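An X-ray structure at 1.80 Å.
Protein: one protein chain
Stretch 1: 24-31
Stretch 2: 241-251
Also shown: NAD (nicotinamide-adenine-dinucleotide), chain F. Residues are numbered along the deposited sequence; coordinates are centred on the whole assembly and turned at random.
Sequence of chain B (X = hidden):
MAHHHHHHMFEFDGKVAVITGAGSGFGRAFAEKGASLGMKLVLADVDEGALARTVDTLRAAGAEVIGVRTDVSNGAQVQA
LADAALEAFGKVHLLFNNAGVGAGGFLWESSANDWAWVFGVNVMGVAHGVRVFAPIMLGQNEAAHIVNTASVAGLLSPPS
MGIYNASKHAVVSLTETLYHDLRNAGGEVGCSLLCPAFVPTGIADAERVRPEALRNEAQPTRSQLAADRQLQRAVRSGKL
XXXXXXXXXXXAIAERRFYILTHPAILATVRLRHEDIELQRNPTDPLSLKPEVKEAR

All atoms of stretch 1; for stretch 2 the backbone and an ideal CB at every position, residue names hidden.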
ATOM      1  N   SER B  24      18.255 -39.263  -8.261  1.00 12.18           N
ATOM      2  CA  SER B  24      18.329 -38.034  -9.040  1.00 10.24           C
ATOM      3  C   SER B  24      17.736 -38.297 -10.418  1.00 11.81           C
ATOM      4  O   SER B  24      17.487 -39.444 -10.792  1.00 12.99           O
ATOM      5  CB  SER B  24      19.784 -37.555  -9.129  1.00 11.99           C
ATOM      6  OG  SER B  24      19.933 -36.388  -9.917  1.00 14.69           O
ATOM      7  N   GLY B  25      17.479 -37.211 -11.149  1.00 11.05           N
ATOM      8  CA  GLY B  25      17.203 -37.287 -12.586  1.00  9.67           C
ATOM      9  C   GLY B  25      16.123 -38.277 -12.993  1.00  9.23           C
ATOM     10  O   GLY B  25      15.041 -38.334 -12.397  1.00  9.91           O
ATOM     11  N   PHE B  26      16.409 -39.060 -14.045  1.00 11.48           N
ATOM     12  CA  PHE B  26      15.417 -40.000 -14.574  1.00 11.89           C
ATOM     13  C   PHE B  26      14.980 -41.004 -13.518  1.00 10.48           C
ATOM     14  O   PHE B  26      13.789 -41.318 -13.408  1.00 14.26           O
ATOM     15  CB  PHE B  26      15.958 -40.781 -15.777  1.00  9.88           C
ATOM     16  CG  PHE B  26      16.356 -39.933 -16.962  1.00 11.93           C
ATOM     17  CD1 PHE B  26      15.869 -38.647 -17.131  1.00 14.11           C
ATOM     18  CD2 PHE B  26      17.222 -40.448 -17.920  1.00 11.17           C
ATOM     19  CE1 PHE B  26      16.249 -37.885 -18.231  1.00 15.50           C
ATOM     20  CE2 PHE B  26      17.606 -39.696 -19.014  1.00 12.00           C
ATOM     21  CZ  PHE B  26      17.113 -38.413 -19.176  1.00 17.03           C
ATOM     22  N   GLY B  27      15.930 -41.558 -12.767  1.00 10.42           N
ATOM     23  CA  GLY B  27      15.573 -42.597 -11.815  1.00 10.07           C
ATOM     24  C   GLY B  27      14.566 -42.111 -10.793  1.00 13.11           C
ATOM     25  O   GLY B  27      13.564 -42.783 -10.511  1.00 11.89           O
ATOM     26  N   ARG B  28      14.809 -40.920 -10.243  1.00 10.56           N
ATOM     27  CA  ARG B  28      13.867 -40.320  -9.308  1.00 11.98           C
ATOM     28  C   ARG B  28      12.499 -40.123  -9.954  1.00 11.96           C
ATOM     29  O   ARG B  28      11.466 -40.364  -9.319  1.00 11.63           O
ATOM     30  CB  ARG B  28      14.434 -38.996  -8.819  1.00 11.05           C
ATOM     31  CG  ARG B  28      13.571 -38.239  -7.847  1.00 14.11           C
ATOM     32  CD  ARG B  28      14.334 -36.992  -7.402  1.00 19.88           C
ATOM     33  NE  ARG B  28      13.592 -36.157  -6.462  1.00 24.23           N
ATOM     34  CZ  ARG B  28      12.762 -35.182  -6.824  1.00 24.48           C
ATOM     35  NH1 ARG B  28      12.559 -34.920  -8.107  1.00 24.75           N
ATOM     36  NH2 ARG B  28      12.131 -34.475  -5.904  1.00 24.01           N
ATOM     37  N   ALA B  29      12.476 -39.694 -11.222  1.00 11.85           N
ATOM     38  CA  ALA B  29      11.212 -39.482 -11.925  1.00 11.77           C
ATOM     39  C   ALA B  29      10.492 -40.803 -12.198  1.00 14.27           C
ATOM     40  O   ALA B  29       9.257 -40.870 -12.116  1.00 12.90           O
ATOM     41  CB  ALA B  29      11.467 -38.720 -13.227  1.00 10.77           C
ATOM     42  N   PHE B  30      11.243 -41.859 -12.543  1.00 12.43           N
ATOM     43  CA  PHE B  30      10.644 -43.187 -12.645  1.00 12.58           C
ATOM     44  C   PHE B  30       9.987 -43.591 -11.329  1.00 12.01           C
ATOM     45  O   PHE B  30       8.888 -44.160 -11.316  1.00 15.19           O
ATOM     46  CB  PHE B  30      11.701 -44.232 -13.023  1.00 12.35           C
ATOM     47  CG  PHE B  30      12.327 -44.032 -14.376  1.00 15.88           C
ATOM     48  CD1 PHE B  30      11.636 -43.404 -15.410  1.00 12.18           C
ATOM     49  CD2 PHE B  30      13.616 -44.507 -14.621  1.00 10.52           C
ATOM     50  CE1 PHE B  30      12.240 -43.251 -16.669  1.00 13.34           C
ATOM     51  CE2 PHE B  30      14.219 -44.354 -15.868  1.00 10.26           C
ATOM     52  CZ  PHE B  30      13.538 -43.723 -16.888  1.00 11.12           C
ATOM     53  N   ALA B  31      10.665 -43.331 -10.215  1.00 11.47           N
ATOM     54  CA  ALA B  31      10.127 -43.711  -8.918  1.00 10.82           C
ATOM     55  C   ALA B  31       8.854 -42.933  -8.612  1.00 14.86           C
ATOM     56  O   ALA B  31       7.866 -43.509  -8.134  1.00 16.76           O
ATOM     57  CB  ALA B  31      11.196 -43.492  -7.847  1.00  8.79           C
ATOM     58  N   UNK B 241      11.666 -32.319 -19.309  1.00 14.12           N
ATOM     59  CA  UNK B 241      12.156 -32.625 -17.984  1.00 14.32           C
ATOM     60  C   UNK B 241      12.159 -34.121 -17.698  1.00 13.62           C
ATOM     61  O   UNK B 241      11.626 -34.923 -18.453  1.00 13.70           O
ATOM     62  CB  UNK B 241      11.311 -31.895 -16.938  1.00 14.32           C
ATOM     63  N   UNK B 242      12.782 -34.478 -16.571  1.00 11.10           N
ATOM     64  CA  UNK B 242      12.821 -35.880 -16.169  1.00 12.02           C
ATOM     65  C   UNK B 242      11.414 -36.452 -16.014  1.00 13.94           C
ATOM     66  O   UNK B 242      11.178 -37.625 -16.325  1.00 12.59           O
ATOM     67  CB  UNK B 242      13.598 -36.034 -14.860  1.00 12.02           C
ATOM     68  N   UNK B 243      10.469 -35.642 -15.531  1.00 13.48           N
ATOM     69  CA  UNK B 243       9.081 -36.090 -15.437  1.00 10.92           C
ATOM     70  C   UNK B 243       8.540 -36.503 -16.800  1.00 15.51           C
ATOM     71  O   UNK B 243       7.826 -37.505 -16.912  1.00 16.60           O
ATOM     72  CB  UNK B 243       8.205 -34.987 -14.839  1.00 10.92           C
ATOM     73  N   UNK B 244       8.851 -35.728 -17.848  1.00 14.01           N
ATOM     74  CA  UNK B 244       8.371 -36.064 -19.186  1.00 15.37           C
ATOM     75  C   UNK B 244       8.989 -37.362 -19.678  1.00 15.15           C
ATOM     76  O   UNK B 244       8.306 -38.191 -20.293  1.00 14.04           O
ATOM     77  CB  UNK B 244       8.681 -34.931 -20.166  1.00 15.37           C
ATOM     78  N   UNK B 245      10.286 -37.546 -19.435  1.00 14.44           N
ATOM     79  CA  UNK B 245      10.933 -38.802 -19.796  1.00 13.82           C
ATOM     80  C   UNK B 245      10.235 -39.967 -19.107  1.00 13.48           C
ATOM     81  O   UNK B 245       9.953 -40.998 -19.729  1.00 13.19           O
ATOM     82  CB  UNK B 245      12.417 -38.773 -19.426  1.00 13.82           C
ATOM     83  N   UNK B 246       9.901 -39.804 -17.827  1.00 12.67           N
ATOM     84  CA  UNK B 246       9.223 -40.876 -17.108  1.00 10.75           C
ATOM     85  C   UNK B 246       7.852 -41.151 -17.710  1.00 14.16           C
ATOM     86  O   UNK B 246       7.475 -42.313 -17.912  1.00 12.82           O
ATOM     87  CB  UNK B 246       9.088 -40.524 -15.625  1.00 10.75           C
ATOM     88  N   UNK B 247       7.094 -40.095 -18.011  1.00 15.78           N
ATOM     89  CA  UNK B 247       5.777 -40.290 -18.606  1.00 15.45           C
ATOM     90  C   UNK B 247       5.881 -41.069 -19.909  1.00 17.42           C
ATOM     91  O   UNK B 247       5.180 -42.069 -20.099  1.00 19.14           O
ATOM     92  CB  UNK B 247       5.094 -38.943 -18.849  1.00 15.45           C
ATOM     93  N   UNK B 248       6.767 -40.635 -20.815  1.00 13.71           N
ATOM     94  CA  UNK B 248       6.897 -41.321 -22.099  1.00 12.96           C
ATOM     95  C   UNK B 248       7.411 -42.742 -21.921  1.00 13.09           C
ATOM     96  O   UNK B 248       7.002 -43.648 -22.650  1.00 12.98           O
ATOM     97  CB  UNK B 248       7.831 -40.541 -23.026  1.00 12.96           C
ATOM     98  N   UNK B 249       8.319 -42.957 -20.973  1.00 13.54           N
ATOM     99  CA  UNK B 249       8.858 -44.301 -20.771  1.00 16.29           C
ATOM    100  C   UNK B 249       7.767 -45.266 -20.312  1.00 16.66           C
ATOM    101  O   UNK B 249       7.637 -46.375 -20.844  1.00 14.80           O
ATOM    102  CB  UNK B 249       9.997 -44.270 -19.750  1.00 16.29           C
ATOM    103  N   UNK B 250       6.948 -44.853 -19.338  1.00 12.33           N
ATOM    104  CA  UNK B 250       5.885 -45.743 -18.876  1.00 15.80           C
ATOM    105  C   UNK B 250       4.837 -45.992 -19.965  1.00 19.44           C
ATOM    106  O   UNK B 250       4.298 -47.100 -20.068  1.00 18.62           O
ATOM    107  CB  UNK B 250       5.214 -45.156 -17.632  1.00 15.80           C
ATOM    108  N   UNK B 251       4.529 -44.982 -20.786  1.00 15.22           N
ATOM    109  CA  UNK B 251       3.645 -45.227 -21.922  1.00 17.79           C
ATOM    110  C   UNK B 251       4.214 -46.311 -22.834  1.00 20.54           C
ATOM    111  O   UNK B 251       3.478 -47.195 -23.294  1.00 19.46           O
ATOM    112  CB  UNK B 251       3.423 -43.936 -22.712  1.00 17.79           C
TER
HETATM  113  PA  NAD F 301      21.726 -38.110 -12.664  1.00 13.13           P
HETATM  114  O1A NAD F 301      23.106 -37.753 -12.271  1.00 13.39           O
HETATM  115  O2A NAD F 301      20.679 -37.061 -12.260  1.00 12.48           O
HETATM  116  O5B NAD F 301      21.258 -39.533 -12.123  1.00 14.29           O
HETATM  117  C5B NAD F 301      22.104 -40.690 -12.258  1.00 11.74           C
HETATM  118  C4B NAD F 301      22.216 -41.313 -10.894  1.00  8.74           C
HETATM  119  O4B NAD F 301      23.030 -42.504 -10.980  1.00 14.11           O
HETATM  120  C3B NAD F 301      22.845 -40.424  -9.807  1.00 13.20           C
HETATM  121  O3B NAD F 301      21.984 -40.288  -8.683  1.00 12.03           O
HETATM  122  C2B NAD F 301      24.130 -41.176  -9.423  1.00 14.67           C
HETATM  123  O2B NAD F 301      24.435 -41.063  -8.037  1.00 14.54           O
HETATM  124  C1B NAD F 301      23.752 -42.607  -9.772  1.00 12.91           C
HETATM  125  N9A NAD F 301      24.889 -43.497  -9.973  1.00 11.50           N
HETATM  126  C8A NAD F 301      26.071 -43.212 -10.603  1.00 12.09           C
HETATM  127  N7A NAD F 301      26.962 -44.172 -10.529  1.00 14.41           N
HETATM  128  C5A NAD F 301      26.317 -45.162  -9.804  1.00 12.36           C
HETATM  129  C6A NAD F 301      26.724 -46.437  -9.370  1.00 14.18           C
HETATM  130  N6A NAD F 301      27.961 -46.916  -9.535  1.00 15.25           N
HETATM  131  N1A NAD F 301      25.823 -47.192  -8.704  1.00 13.34           N
HETATM  132  C2A NAD F 301      24.604 -46.687  -8.476  1.00 13.72           C
HETATM  133  N3A NAD F 301      24.114 -45.488  -8.812  1.00 13.17           N
HETATM  134  C4A NAD F 301      25.030 -44.768  -9.473  1.00 11.34           C
HETATM  135  O3  NAD F 301      21.657 -38.319 -14.238  1.00 12.47           O
HETATM  136  PN  NAD F 301      20.507 -38.882 -15.194  1.00 12.45           P
HETATM  137  O1N NAD F 301      19.233 -39.007 -14.441  1.00 10.03           O
HETATM  138  O2N NAD F 301      20.538 -38.058 -16.423  1.00 12.27           O
HETATM  139  O5D NAD F 301      21.117 -40.317 -15.512  1.00 11.30           O
HETATM  140  C5D NAD F 301      20.269 -41.470 -15.706  1.00  8.90           C
HETATM  141  C4D NAD F 301      20.667 -42.132 -17.002  1.00 11.13           C
HETATM  142  O4D NAD F 301      20.240 -41.331 -18.130  1.00 12.40           O
HETATM  143  C3D NAD F 301      22.171 -42.369 -17.191  1.00 11.50           C
HETATM  144  O3D NAD F 301      22.386 -43.676 -17.708  1.00 12.02           O
HETATM  145  C2D NAD F 301      22.551 -41.327 -18.245  1.00 10.87           C
HETATM  146  O2D NAD F 301      23.689 -41.749 -18.986  1.00 10.46           O
HETATM  147  C1D NAD F 301      21.274 -41.331 -19.072  1.00 11.72           C
HETATM  148  N1N NAD F 301      21.062 -40.140 -20.028  1.00 13.12           N
HETATM  149  C2N NAD F 301      20.992 -38.899 -19.512  1.00 11.09           C
HETATM  150  C3N NAD F 301      20.760 -37.817 -20.342  1.00 10.77           C
HETATM  151  C7N NAD F 301      20.514 -36.431 -19.833  1.00 11.17           C
HETATM  152  O7N NAD F 301      20.646 -35.469 -20.607  1.00 11.71           O
HETATM  153  N7N NAD F 301      20.277 -36.274 -18.541  1.00 12.35           N
HETATM  154  C4N NAD F 301      20.594 -38.046 -21.702  1.00 12.65           C
HETATM  155  C5N NAD F 301      20.653 -39.335 -22.202  1.00 15.31           C
HETATM  156  C6N NAD F 301      20.897 -40.379 -21.344  1.00 14.82           C

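Position 241 precedes a helix, with phi/psi of -98/171. Nothing of stretch 1 lies within 5.5 Å of its ideal CB, and there is room for one. An N-cap residue such as serine, threonine, aspartate, asparagine or glycine would suit. It is G241. Its backbone N is free for a side-chain acceptor at 244.

Position 242 points toward stretch 1. The ideal CB of 242 lies 3.7 Å from G25 O, 3.8 Å from A29 CB and 4.1 Å from F26 CD1. With neighbours this near along the CB direction, a small residue such as alanine fits best; glycine or serine is conceivable. It is A242. Its methyl packs against A29 CB and sits at the edge of the F26 ring. A242 O also approaches A29 CB, at 3.3 Å.

Position 243 points away, the CB of 243 being 5.2 Å from A29 CB. Many residues would do, polar ones included. It is T243.

Position 244 also points away. Stretch 1 sets no demand, but the first turn of a helix favours an acceptor such as aspartate or glutamate. It is D244. G241 N donates to D244 OD2 at 2.9 Å.

Position 245 points toward the two phenylalanines. The ideal CB of 245 is 4.1 Å from F26 CE1 and 5.3 Å from F30 CE1. Valine, isoleucine or leucine would suit this aromatic surface. It is V245, with chi1 t. V245 CG1 lies over one face of the F26 ring, 4.1 Å from its centroid, in a CH-pi contact; NAD O2N lies over the opposite face. V245 CG2 is 3.8 Å from F26 CE1.

Position 246 faces A29 and F30. The ideal CB of 246 is 3.5 Å from A29 O and 3.9 Å from F30 CD1, so a small residue is expected: alanine first, perhaps glycine or serine. It is A246. A246 CB meets A29 CB at 3.8 Å.

Positions 247 and 248 have nothing of stretch 1 within 5.5 Å of CB. The choice is wide. They are T247 and L248.

Position 249 points toward stretch 1, with the CB of 249 3.9 Å from F30 CE1. A small or beta-branched residue would suit. It is T249. T249 OG1 donates to V245 O at 2.8 Å, which satisfies the hydroxyl within its own helix.

Position 250 points sideways, with nothing of stretch 1 within 5.5 Å of CB. Stretch 1 demands little; a longer apolar side chain such as phenylalanine, leucine or methionine could reach F30. It is F250. F250 CZ comes 3.8 Å from F30 O, and F250 CE1 lies 4.3 Å from F30 CD1.

Position 251 is out of reach, and a polar residue is acceptable. It is E251.

Stretch 2 (241-251) GATDVATLTFE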
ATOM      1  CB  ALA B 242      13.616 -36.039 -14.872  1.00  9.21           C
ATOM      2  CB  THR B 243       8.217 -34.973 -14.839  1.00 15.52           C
ATOM      3  OG1 THR B 243       8.674 -34.680 -13.515  1.00 18.61           O
ATOM      4  CG2 THR B 243       6.744 -35.382 -14.772  1.00 19.33           C
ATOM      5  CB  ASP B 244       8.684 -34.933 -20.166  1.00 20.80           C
ATOM      6  CG  ASP B 244       8.038 -33.609 -19.767  1.00 30.07           C
ATOM      7  OD1 ASP B 244       6.797 -33.578 -19.574  1.00 31.29           O
ATOM      8  OD2 ASP B 244       8.778 -32.599 -19.651  1.00 29.62           O
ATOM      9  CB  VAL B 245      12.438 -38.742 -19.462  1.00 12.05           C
ATOM     10  CG1 VAL B 245      13.096 -40.119 -19.640  1.00 13.36           C
ATOM     11  CG2 VAL B 245      13.119 -37.714 -20.351  1.00 13.01           C
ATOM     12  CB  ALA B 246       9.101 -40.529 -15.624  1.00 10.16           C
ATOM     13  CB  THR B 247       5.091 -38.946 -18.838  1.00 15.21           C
ATOM     14  OG1 THR B 247       4.831 -38.324 -17.573  1.00 16.30           O
ATOM     15  CG2 THR B 247       3.780 -39.150 -19.570  1.00 15.26           C
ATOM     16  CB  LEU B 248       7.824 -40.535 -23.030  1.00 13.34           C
ATOM     17  CG  LEU B 248       7.340 -39.133 -23.410  1.00 16.05           C
ATOM     18  CD1 LEU B 248       8.526 -38.302 -23.883  1.00 14.26           C
ATOM     19  CD2 LEU B 248       6.262 -39.218 -24.482  1.00 17.17           C
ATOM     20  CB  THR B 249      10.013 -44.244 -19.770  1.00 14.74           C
ATOM     21  OG1 THR B 249      11.065 -43.454 -20.330  1.00 14.86           O
ATOM     22  CG2 THR B 249      10.548 -45.641 -19.443  1.00 15.41           C
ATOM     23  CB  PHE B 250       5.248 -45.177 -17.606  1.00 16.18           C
ATOM     24  CG  PHE B 250       5.965 -45.583 -16.340  1.00 17.45           C
ATOM     25  CD1 PHE B 250       7.145 -44.956 -15.963  1.00 16.49           C
ATOM     26  CD2 PHE B 250       5.467 -46.604 -15.541  1.00 19.54           C
ATOM     27  CE1 PHE B 250       7.801 -45.324 -14.794  1.00 15.41           C
ATOM     28  CE2 PHE B 250       6.114 -46.977 -14.375  1.00 19.03           C
ATOM     29  CZ  PHE B 250       7.288 -46.332 -14.003  1.00 17.17           C
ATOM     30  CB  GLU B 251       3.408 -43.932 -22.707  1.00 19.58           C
ATOM     31  CG  GLU B 251       2.504 -42.947 -22.003  1.00 28.43           C
ATOM     32  CD  GLU B 251       2.463 -41.583 -22.679  1.00 38.21           C
ATOM     33  OE1 GLU B 251       3.215 -41.365 -23.654  1.00 40.35           O
ATOM     34  OE2 GLU B 251       1.682 -40.721 -22.223  1.00 40.26           O
TER
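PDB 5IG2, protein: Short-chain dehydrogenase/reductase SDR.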